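Local coordinates for protein muconate lactonizing enzyme (Corynebacterium glutamicum, PDB 3I4K) that belongs to the muconate lactonizing enzyme family of the enolase superfamily, pairing an enolase-type N-terminal domain with a magnesium-binding barrel domain, at residues 186-191 and 195-200. Numbering follows the deposited sequence.
With MG (magnesium ion), chain J.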
# COMPACT_ATOMS: atom_id res chain seq x y z
N GLU A 186 -28.80 -28.55 -5.82
CA GLU A 186 -29.47 -29.42 -4.86
C GLU A 186 -28.92 -29.23 -3.45
O GLU A 186 -29.66 -29.25 -2.47
CB GLU A 186 -29.33 -30.90 -5.28
CG GLU A 186 -30.30 -31.31 -6.39
CD GLU A 186 -30.12 -32.76 -6.85
OE1 GLU A 186 -30.04 -33.67 -5.98
OE2 GLU A 186 -30.06 -33.00 -8.08
N LEU A 187 -27.61 -29.05 -3.36
CA LEU A 187 -27.00 -28.85 -2.06
C LEU A 187 -27.44 -27.51 -1.49
O LEU A 187 -27.55 -27.34 -0.28
CB LEU A 187 -25.47 -28.89 -2.19
CG LEU A 187 -24.65 -28.51 -0.96
CD1 LEU A 187 -23.27 -29.11 -1.10
CD2 LEU A 187 -24.57 -27.00 -0.83
N ALA A 188 -27.71 -26.56 -2.39
CA ALA A 188 -28.14 -25.22 -2.00
C ALA A 188 -29.55 -25.23 -1.44
O ALA A 188 -29.89 -24.44 -0.56
CB ALA A 188 -28.04 -24.27 -3.19
N ARG A 189 -30.39 -26.12 -1.96
CA ARG A 189 -31.76 -26.21 -1.49
C ARG A 189 -31.83 -26.80 -0.09
O ARG A 189 -32.81 -26.61 0.62
CB ARG A 189 -32.60 -27.05 -2.44
CG ARG A 189 -32.90 -26.35 -3.75
CD ARG A 189 -33.65 -27.23 -4.72
NE ARG A 189 -33.80 -26.58 -6.02
CZ ARG A 189 -32.79 -26.11 -6.74
NH1 ARG A 189 -31.54 -26.20 -6.28
NH2 ARG A 189 -33.01 -25.54 -7.92
N GLU A 190 -30.77 -27.50 0.30
CA GLU A 190 -30.73 -28.12 1.62
C GLU A 190 -29.88 -27.38 2.64
O GLU A 190 -29.79 -27.79 3.79
CB GLU A 190 -30.19 -29.55 1.51
CG GLU A 190 -31.07 -30.49 0.72
CD GLU A 190 -30.59 -31.92 0.85
OE1 GLU A 190 -30.52 -32.42 1.99
OE2 GLU A 190 -30.28 -32.55 -0.19
N VAL A 191 -29.24 -26.28 2.23
CA VAL A 191 -28.38 -25.56 3.15
C VAL A 191 -28.44 -24.04 2.97
O VAL A 191 -28.19 -23.29 3.91
CB VAL A 191 -26.91 -26.03 2.99
CG1 VAL A 191 -26.02 -25.34 3.99
CG2 VAL A 191 -26.82 -27.54 3.16
N VAL A 195 -26.79 -20.88 5.66
CA VAL A 195 -25.48 -20.28 5.42
C VAL A 195 -25.34 -19.61 4.06
O VAL A 195 -26.20 -19.74 3.19
CB VAL A 195 -24.36 -21.34 5.56
CG1 VAL A 195 -24.31 -21.87 6.98
CG2 VAL A 195 -24.58 -22.47 4.58
N SER A 196 -24.24 -18.89 3.90
CA SER A 196 -23.93 -18.19 2.66
C SER A 196 -23.15 -19.17 1.79
O SER A 196 -22.11 -19.68 2.20
CB SER A 196 -23.07 -16.95 2.94
OG SER A 196 -22.58 -16.37 1.73
N LEU A 197 -23.66 -19.44 0.59
CA LEU A 197 -23.01 -20.38 -0.31
C LEU A 197 -22.31 -19.71 -1.48
O LEU A 197 -22.91 -18.90 -2.18
CB LEU A 197 -24.04 -21.38 -0.84
CG LEU A 197 -24.71 -22.28 0.20
CD1 LEU A 197 -25.74 -23.18 -0.47
CD2 LEU A 197 -23.64 -23.12 0.91
N ARG A 198 -21.04 -20.06 -1.69
CA ARG A 198 -20.23 -19.54 -2.79
C ARG A 198 -19.66 -20.74 -3.54
O ARG A 198 -19.57 -21.84 -2.98
CB ARG A 198 -19.04 -18.72 -2.28
CG ARG A 198 -19.37 -17.60 -1.32
CD ARG A 198 -19.48 -18.12 0.09
NE ARG A 198 -19.78 -17.06 1.03
CZ ARG A 198 -18.87 -16.22 1.52
NH1 ARG A 198 -17.60 -16.33 1.16
NH2 ARG A 198 -19.25 -15.29 2.38
N ILE A 199 -19.29 -20.54 -4.80
CA ILE A 199 -18.68 -21.60 -5.59
C ILE A 199 -17.36 -21.09 -6.17
O ILE A 199 -17.04 -19.90 -6.08
CB ILE A 199 -19.60 -22.11 -6.73
CG1 ILE A 199 -19.98 -20.97 -7.67
CG2 ILE A 199 -20.83 -22.76 -6.13
CD1 ILE A 199 -18.98 -20.74 -8.78
N ASP A 200 -16.58 -22.00 -6.73
CA ASP A 200 -15.29 -21.67 -7.33
C ASP A 200 -14.98 -22.77 -8.34
O ASP A 200 -14.88 -23.94 -7.98
CB ASP A 200 -14.20 -21.62 -6.24
CG ASP A 200 -12.85 -21.20 -6.79
OD1 ASP A 200 -12.75 -20.97 -8.01
OD2 ASP A 200 -11.87 -21.10 -6.01
MG MG J . -10.02 -19.78 -6.01
O HOH W 1 -10.41 -19.62 -8.07
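L197 reaches from strand 196-200 into the C-terminal part of helix 177-189, its CB already aimed at the helix. CG stands anti to the carbonyl carbon (chi1 -63°), and CD1 makes the close contacts: it lies 3.5 Å from A188 CA and 3.7 Å from A188 CB, and L187 CD2 comes up to it at 4.0 Å. CD2 of L197 is a looser neighbour of both L187 CD2, at 4.4 Å, and V191 CG1, at 4.5 Å. V191 points that same methyl at V195, and CG1 meets V195 CG2 at 3.3 Å, tighter than ordinary carbon packing. Beside this pair the turn is closed by one backbone hydrogen bond, V195 N to V191 O, 3.3 Å long. L187 and V191 also pack on the neighbouring helix 149-163. This is the helix-to-strand return of a beta-alpha-beta unit in the TIM-barrel-type domain. At the strand's far end D200 OD2 binds magnesium at 2.3 Å, sharing the metal with E226 and D251. Apart from the one backbone hydrogen bond the contact is hydrocarbon, so it seats the helix against the strand by shape and burial, while D200 takes no part in it.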